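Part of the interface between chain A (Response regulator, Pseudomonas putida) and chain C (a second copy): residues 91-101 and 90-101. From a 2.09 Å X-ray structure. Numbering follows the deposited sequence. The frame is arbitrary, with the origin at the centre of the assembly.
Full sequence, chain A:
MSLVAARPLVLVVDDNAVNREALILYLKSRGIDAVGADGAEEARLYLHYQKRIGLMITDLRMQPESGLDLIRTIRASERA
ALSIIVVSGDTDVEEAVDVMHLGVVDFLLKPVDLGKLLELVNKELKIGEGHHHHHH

Chain A (91-101) TDVEEAVDVMH
Chain C, residues 90-101: DTDVEEAVDVMH

The centre of this contact is apolar, and it is built by the same residues from both copies. A:Val93, A:Ala96, A:Val97 and A:Met100 line the seam with C:Val93, C:Ala96, C:Val97 and C:Met100. Each stretch forms a helix from residue 93, with phi near -60° and psi near -40°. The two helices run in nearly the same direction, 25° apart with a signed crossing angle of -25°, and their axes approach to 9.0 Å. The register pairs like with like. The CA atoms of A:Val93 and C:Val93 are 4.7 Å apart, and those of A:Met100 and C:Met100 are 6.4 Å apart.

A:Ala96 and C:Ala96 both point toward the partner helix, and each CB packs against valine methyls. A:Val93 CG1 lies 3.9 Å from C:Ala96 CB, and A:Ala96 CB lies 4.1 Å from C:Val93 CG1. A second pair of contacts follows the same pattern: A:Ala96 CB to C:Val97 CG2 and A:Val97 CG2 to C:Ala96 CB are both 4.3 Å. All four valines have chi1 in the t well.

At the N-terminal end the side chains of A:Val93 and C:Val93 meet, with A:Val93 CG2 4.2 Å from C:Val93 CG2. Each of these methyls also packs on the backbone just before the other helix. A:Val93 CG2 is 3.5 Å from C:Asp92 C, and C:Val93 CG2 is 3.4 Å from A:Asp92 C. C:Thr91 adds its methyl, with its CG2 4.2 Å from A:Val93 CG1.

Toward the C-terminal end, A:Met100 and C:Met100, both selenomethionines, lose more surface to the partner stretch than any other residue. Both point toward the partner and have chi1, chi2 and chi3 all in the m well. Their bases touch: A:Met100 CB is 3.6 Å from C:Met100 CB. From there each side chain passes over a valine of the partner. A:Met100 CG is 4.3 Å from C:Val97 CG2, and C:Met100 SE is 4.3 Å from A:Val97 CG1.

A:Met100 then ends on the face of the C:His101 ring, and C:Met100 on the face of the A:His101 ring. A:Met100 CE sits 3.5 Å from the ring centroid of C:His101, 6° off the normal. C:Met100 CE sits 3.8 Å from that of A:His101, 11° off the normal. These are CH-pi contacts: the methyl hydrogens meet the pi cloud of the ring. Both imidazoles have chi1 in the m well, with chi2 at -53° in chain A and -59° in chain C. Their NE2 atoms are hydrogen-bonded elsewhere in the structure.

The polar edge serves each helix separately, and no hydrogen bond crosses the contact. A:Asp92 and C:Asp92 are the N-caps, with chi1 p and CB directed away from the partner. A:Asp92 OD1 accepts from A:Glu95 N at 3.0 Å, and C:Asp92 OD1 accepts from C:Glu95 N at 2.9 Å. In chain C, C:Thr91 OG1, with chi1 t, also donates to C:Glu95 OE2 at a very short 2.5 Å.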

ATOM      1  N   THR A  91     -24.200  12.921   9.618  1.00 39.17           N
ATOM      2  CA  THR A  91     -22.844  12.989  10.172  1.00 38.22           C
ATOM      3  C   THR A  91     -21.825  12.261   9.303  1.00 37.49           C
ATOM      4  O   THR A  91     -22.123  11.780   8.218  1.00 36.46           O
ATOM      5  CB  THR A  91     -22.589  12.178  11.510  1.00 39.09           C
ATOM      6  OG1 THR A  91     -23.661  11.303  11.931  1.00 38.58           O
ATOM      7  CG2 THR A  91     -21.916  12.955  12.560  1.00 35.28           C
ATOM      8  N   ASP A  92     -20.642  12.066   9.892  1.00 36.37           N
ATOM      9  CA  ASP A  92     -19.575  11.284   9.255  1.00 35.54           C
ATOM     10  C   ASP A  92     -18.691  10.590  10.292  1.00 33.67           C
ATOM     11  O   ASP A  92     -18.806  10.872  11.494  1.00 33.02           O
ATOM     12  CB  ASP A  92     -18.763  12.134   8.241  1.00 36.43           C
ATOM     13  CG  ASP A  92     -18.219  13.418   8.834  1.00 39.60           C
ATOM     14  OD1 ASP A  92     -17.519  13.380   9.863  1.00 40.49           O
ATOM     15  OD2 ASP A  92     -18.510  14.504   8.254  1.00 47.98           O
ATOM     16  N   VAL A  93     -17.870   9.646   9.820  1.00 31.67           N
ATOM     17  CA  VAL A  93     -17.058   8.796  10.706  1.00 30.66           C
ATOM     18  C   VAL A  93     -16.177   9.708  11.566  1.00 30.49           C
ATOM     19  O   VAL A  93     -16.053   9.526  12.795  1.00 29.82           O
ATOM     20  CB  VAL A  93     -16.180   7.805   9.871  1.00 29.72           C
ATOM     21  CG1 VAL A  93     -15.083   7.125  10.731  1.00 29.98           C
ATOM     22  CG2 VAL A  93     -17.057   6.773   9.238  1.00 29.50           C
ATOM     23  N   GLU A  94     -15.591  10.730  10.949  1.00 31.42           N
ATOM     24  CA  GLU A  94     -14.667  11.574  11.728  1.00 31.87           C
ATOM     25  C   GLU A  94     -15.348  12.383  12.862  1.00 31.76           C
ATOM     26  O   GLU A  94     -14.799  12.523  13.954  1.00 30.80           O
ATOM     27  CB  GLU A  94     -13.835  12.449  10.804  1.00 33.84           C
ATOM     28  CG  GLU A  94     -12.568  11.693  10.347  1.00 37.48           C
ATOM     29  CD  GLU A  94     -11.828  12.392   9.237  1.00 45.00           C
ATOM     30  OE1 GLU A  94     -10.618  12.076   8.949  1.00 44.78           O
ATOM     31  OE2 GLU A  94     -12.485  13.242   8.622  1.00 49.98           O
ATOM     32  N   GLU A  95     -16.532  12.889  12.621  1.00 30.69           N
ATOM     33  CA  GLU A  95     -17.267  13.565  13.665  1.00 30.88           C
ATOM     34  C   GLU A  95     -17.749  12.598  14.742  1.00 28.92           C
ATOM     35  O   GLU A  95     -17.710  12.908  15.884  1.00 28.74           O
ATOM     36  CB  GLU A  95     -18.423  14.363  13.085  1.00 30.47           C
ATOM     37  CG  GLU A  95     -19.275  15.015  14.102  1.00 31.92           C
ATOM     38  CD  GLU A  95     -20.404  15.831  13.524  1.00 32.28           C
ATOM     39  OE1 GLU A  95     -20.483  16.025  12.346  1.00 28.88           O
ATOM     40  OE2 GLU A  95     -21.231  16.273  14.268  1.00 33.80           O
ATOM     41  N   ALA A  96     -18.193  11.420  14.333  1.00 30.17           N
ATOM     42  CA  ALA A  96     -18.628  10.364  15.270  1.00 29.14           C
ATOM     43  C   ALA A  96     -17.467  10.004  16.220  1.00 27.82           C
ATOM     44  O   ALA A  96     -17.648   9.855  17.423  1.00 27.32           O
ATOM     45  CB  ALA A  96     -19.142   9.100  14.496  1.00 27.15           C
ATOM     46  N   VAL A  97     -16.275   9.869  15.658  1.00 28.25           N
ATOM     47  CA  VAL A  97     -15.083   9.656  16.496  1.00 28.85           C
ATOM     48  C   VAL A  97     -14.819  10.825  17.464  1.00 29.47           C
ATOM     49  O   VAL A  97     -14.622  10.587  18.668  1.00 29.12           O
ATOM     50  CB  VAL A  97     -13.807   9.310  15.618  1.00 28.77           C
ATOM     51  CG1 VAL A  97     -12.528   9.241  16.485  1.00 27.65           C
ATOM     52  CG2 VAL A  97     -14.032   8.009  14.868  1.00 27.44           C
ATOM     53  N   ASP A  98     -14.832  12.070  16.953  1.00 29.46           N
ATOM     54  CA  ASP A  98     -14.688  13.238  17.841  1.00 31.17           C
ATOM     55  C   ASP A  98     -15.689  13.193  18.981  1.00 30.28           C
ATOM     56  O   ASP A  98     -15.381  13.469  20.130  1.00 30.01           O
ATOM     57  CB  ASP A  98     -14.915  14.551  17.091  1.00 32.71           C
ATOM     58  CG  ASP A  98     -13.776  14.899  16.133  1.00 37.45           C
ATOM     59  OD1 ASP A  98     -12.658  14.336  16.283  1.00 38.74           O
ATOM     60  OD2 ASP A  98     -14.046  15.697  15.206  1.00 41.88           O
ATOM     61  N   VAL A  99     -16.914  12.848  18.658  1.00 29.61           N
ATOM     62  CA  VAL A  99     -17.941  12.832  19.692  1.00 28.81           C
ATOM     63  C   VAL A  99     -17.761  11.686  20.712  1.00 29.06           C
ATOM     64  O   VAL A  99     -18.032  11.864  21.906  1.00 27.55           O
ATOM     65  CB  VAL A  99     -19.397  12.756  19.033  1.00 29.11           C
ATOM     66  CG1 VAL A  99     -20.424  12.415  20.115  1.00 26.60           C
ATOM     67  CG2 VAL A  99     -19.728  14.083  18.309  1.00 28.47           C
HETATM   68  N   MSE A 100     -17.343  10.513  20.235  1.00 28.94           N
HETATM   69  CA  MSE A 100     -17.158   9.355  21.129  1.00 30.16           C
HETATM   70  C   MSE A 100     -15.959   9.604  22.062  1.00 30.14           C
HETATM   71  O   MSE A 100     -15.905   9.097  23.199  1.00 29.04           O
HETATM   72  CB  MSE A 100     -16.921   8.061  20.331  1.00 30.94           C
HETATM   73  CG  MSE A 100     -18.178   7.506  19.581  1.00 33.78           C
HETATM   74 SE   MSE A 100     -19.591   7.009  20.828  1.00 44.99          SE
HETATM   75  CE  MSE A 100     -18.857   5.314  21.573  1.00 39.59           C
ATOM     76  N   HIS A 101     -15.001  10.357  21.573  1.00 29.99           N
ATOM     77  CA  HIS A 101     -13.902  10.765  22.425  1.00 31.94           C
ATOM     78  C   HIS A 101     -14.392  11.553  23.660  1.00 32.95           C
ATOM     79  O   HIS A 101     -13.748  11.526  24.718  1.00 34.05           O
ATOM     80  CB  HIS A 101     -12.940  11.630  21.625  1.00 31.02           C
ATOM     81  CG  HIS A 101     -11.883  10.855  20.909  1.00 31.29           C
ATOM     82  ND1 HIS A 101     -11.066   9.944  21.546  1.00 29.80           N
ATOM     83  CD2 HIS A 101     -11.474  10.893  19.622  1.00 29.17           C
ATOM     84  CE1 HIS A 101     -10.229   9.422  20.669  1.00 29.60           C
ATOM     85  NE2 HIS A 101     -10.432  10.004  19.501  1.00 29.86           N
TER
ATOM     86  N   ASP C  90     -12.073   1.650   4.216  1.00 31.05           N
ATOM     87  CA  ASP C  90     -13.519   1.972   4.129  1.00 32.60           C
ATOM     88  C   ASP C  90     -14.281   1.458   5.327  1.00 31.56           C
ATOM     89  O   ASP C  90     -14.141   0.309   5.719  1.00 31.71           O
ATOM     90  CB  ASP C  90     -14.164   1.366   2.874  1.00 34.30           C
ATOM     91  CG  ASP C  90     -13.742   2.068   1.594  1.00 38.31           C
ATOM     92  OD1 ASP C  90     -13.262   3.218   1.646  1.00 41.87           O
ATOM     93  OD2 ASP C  90     -13.937   1.451   0.514  1.00 46.27           O
ATOM     94  N   THR C  91     -15.084   2.322   5.921  1.00 30.35           N
ATOM     95  CA  THR C  91     -15.834   1.966   7.143  1.00 30.01           C
ATOM     96  C   THR C  91     -17.102   2.855   7.162  1.00 31.16           C
ATOM     97  O   THR C  91     -17.385   3.585   6.192  1.00 31.03           O
ATOM     98  CB  THR C  91     -14.948   2.127   8.477  1.00 28.79           C
ATOM     99  OG1 THR C  91     -15.725   1.833   9.653  1.00 25.78           O
ATOM    100  CG2 THR C  91     -14.348   3.529   8.627  1.00 26.90           C
ATOM    101  N   ASP C  92     -17.829   2.858   8.261  1.00 31.18           N
ATOM    102  CA  ASP C  92     -19.011   3.721   8.302  1.00 31.17           C
ATOM    103  C   ASP C  92     -19.214   4.117   9.748  1.00 30.45           C
ATOM    104  O   ASP C  92     -18.511   3.629  10.644  1.00 30.08           O
ATOM    105  CB  ASP C  92     -20.253   2.955   7.780  1.00 32.25           C
ATOM    106  CG  ASP C  92     -20.404   1.578   8.413  1.00 34.48           C
ATOM    107  OD1 ASP C  92     -20.693   1.461   9.602  1.00 34.42           O
ATOM    108  OD2 ASP C  92     -20.248   0.568   7.689  1.00 42.36           O
ATOM    109  N   VAL C  93     -20.181   5.001   9.976  1.00 29.36           N
ATOM    110  CA  VAL C  93     -20.410   5.559  11.294  1.00 28.96           C
ATOM    111  C   VAL C  93     -20.773   4.510  12.323  1.00 29.11           C
ATOM    112  O   VAL C  93     -20.329   4.609  13.446  1.00 29.56           O
ATOM    113  CB  VAL C  93     -21.457   6.717  11.227  1.00 28.41           C
ATOM    114  CG1 VAL C  93     -22.145   6.968  12.587  1.00 26.64           C
ATOM    115  CG2 VAL C  93     -20.778   7.971  10.668  1.00 28.09           C
ATOM    116  N   GLU C  94     -21.602   3.534  11.979  1.00 29.06           N
ATOM    117  CA  GLU C  94     -22.058   2.575  12.974  1.00 30.98           C
ATOM    118  C   GLU C  94     -20.893   1.667  13.389  1.00 29.76           C
ATOM    119  O   GLU C  94     -20.766   1.346  14.546  1.00 29.61           O
ATOM    120  CB  GLU C  94     -23.313   1.766  12.472  1.00 31.08           C
ATOM    121  CG  GLU C  94     -24.593   2.717  12.221  1.00 34.88           C
ATOM    122  CD  GLU C  94     -25.951   1.963  12.171  1.00 37.96           C
ATOM    123  OE1 GLU C  94     -25.926   0.769  11.747  1.00 44.54           O
ATOM    124  OE2 GLU C  94     -27.032   2.561  12.550  1.00 41.45           O
ATOM    125  N   GLU C  95     -20.045   1.265  12.443  1.00 29.36           N
ATOM    126  CA  GLU C  95     -18.835   0.501  12.785  1.00 28.53           C
ATOM    127  C   GLU C  95     -17.847   1.343  13.598  1.00 28.56           C
ATOM    128  O   GLU C  95     -17.272   0.879  14.588  1.00 28.87           O
ATOM    129  CB  GLU C  95     -18.175  -0.071  11.529  1.00 29.27           C
ATOM    130  CG  GLU C  95     -17.164  -1.165  11.855  1.00 30.03           C
ATOM    131  CD  GLU C  95     -16.240  -1.479  10.702  1.00 31.47           C
ATOM    132  OE1 GLU C  95     -15.727  -2.613  10.642  1.00 26.47           O
ATOM    133  OE2 GLU C  95     -16.055  -0.592   9.831  1.00 32.00           O
ATOM    134  N   ALA C  96     -17.663   2.609  13.252  1.00 28.89           N
ATOM    135  CA  ALA C  96     -16.764   3.452  14.095  1.00 27.09           C
ATOM    136  C   ALA C  96     -17.252   3.587  15.533  1.00 27.19           C
ATOM    137  O   ALA C  96     -16.460   3.538  16.492  1.00 24.75           O
ATOM    138  CB  ALA C  96     -16.523   4.799  13.477  1.00 27.84           C
ATOM    139  N   VAL C  97     -18.568   3.723  15.689  1.00 25.77           N
ATOM    140  CA  VAL C  97     -19.184   3.774  16.991  1.00 26.41           C
ATOM    141  C   VAL C  97     -19.019   2.428  17.761  1.00 26.70           C
ATOM    142  O   VAL C  97     -18.652   2.461  18.938  1.00 25.11           O
ATOM    143  CB  VAL C  97     -20.702   4.255  16.893  1.00 26.59           C
ATOM    144  CG1 VAL C  97     -21.487   3.936  18.176  1.00 25.39           C
ATOM    145  CG2 VAL C  97     -20.757   5.761  16.607  1.00 25.25           C
ATOM    146  N   ASP C  98     -19.247   1.285  17.093  1.00 26.92           N
ATOM    147  CA  ASP C  98     -19.004  -0.060  17.715  1.00 28.54           C
ATOM    148  C   ASP C  98     -17.572  -0.179  18.237  1.00 28.36           C
ATOM    149  O   ASP C  98     -17.341  -0.657  19.356  1.00 27.94           O
ATOM    150  CB  ASP C  98     -19.217  -1.191  16.698  1.00 28.70           C
ATOM    151  CG  ASP C  98     -20.674  -1.394  16.332  1.00 34.99           C
ATOM    152  OD1 ASP C  98     -21.568  -0.970  17.113  1.00 39.27           O
ATOM    153  OD2 ASP C  98     -20.900  -1.953  15.235  1.00 39.49           O
ATOM    154  N   VAL C  99     -16.625   0.219  17.381  1.00 28.46           N
ATOM    155  CA  VAL C  99     -15.175   0.234  17.689  1.00 28.93           C
ATOM    156  C   VAL C  99     -14.802   1.183  18.868  1.00 30.23           C
ATOM    157  O   VAL C  99     -14.120   0.771  19.832  1.00 30.47           O
ATOM    158  CB  VAL C  99     -14.346   0.525  16.412  1.00 28.91           C
ATOM    159  CG1 VAL C  99     -12.840   0.730  16.739  1.00 29.58           C
ATOM    160  CG2 VAL C  99     -14.504  -0.635  15.383  1.00 28.25           C
HETATM  161  N   MSE C 100     -15.257   2.430  18.816  1.00 29.33           N
HETATM  162  CA  MSE C 100     -15.100   3.364  19.945  1.00 30.72           C
HETATM  163  C   MSE C 100     -15.681   2.878  21.297  1.00 30.43           C
HETATM  164  O   MSE C 100     -15.093   3.129  22.337  1.00 31.27           O
HETATM  165  CB  MSE C 100     -15.637   4.752  19.579  1.00 30.67           C
HETATM  166  CG  MSE C 100     -14.856   5.458  18.412  1.00 31.66           C
HETATM  167 SE   MSE C 100     -12.976   5.738  18.926  1.00 48.54          SE
HETATM  168  CE  MSE C 100     -13.220   7.189  20.210  1.00 35.21           C
ATOM    169  N   HIS C 101     -16.799   2.166  21.267  1.00 30.59           N
ATOM    170  CA  HIS C 101     -17.374   1.567  22.472  1.00 32.10           C
ATOM    171  C   HIS C 101     -16.417   0.557  23.106  1.00 33.09           C
ATOM    172  O   HIS C 101     -16.462   0.346  24.314  1.00 32.84           O
ATOM    173  CB  HIS C 101     -18.696   0.856  22.192  1.00 30.70           C
ATOM    174  CG  HIS C 101     -19.882   1.780  22.223  1.00 33.36           C
ATOM    175  ND1 HIS C 101     -20.219   2.520  23.343  1.00 30.21           N
ATOM    176  CD2 HIS C 101     -20.792   2.113  21.263  1.00 29.77           C
ATOM    177  CE1 HIS C 101     -21.289   3.258  23.080  1.00 31.41           C
ATOM    178  NE2 HIS C 101     -21.658   3.031  21.829  1.00 30.88           N
TER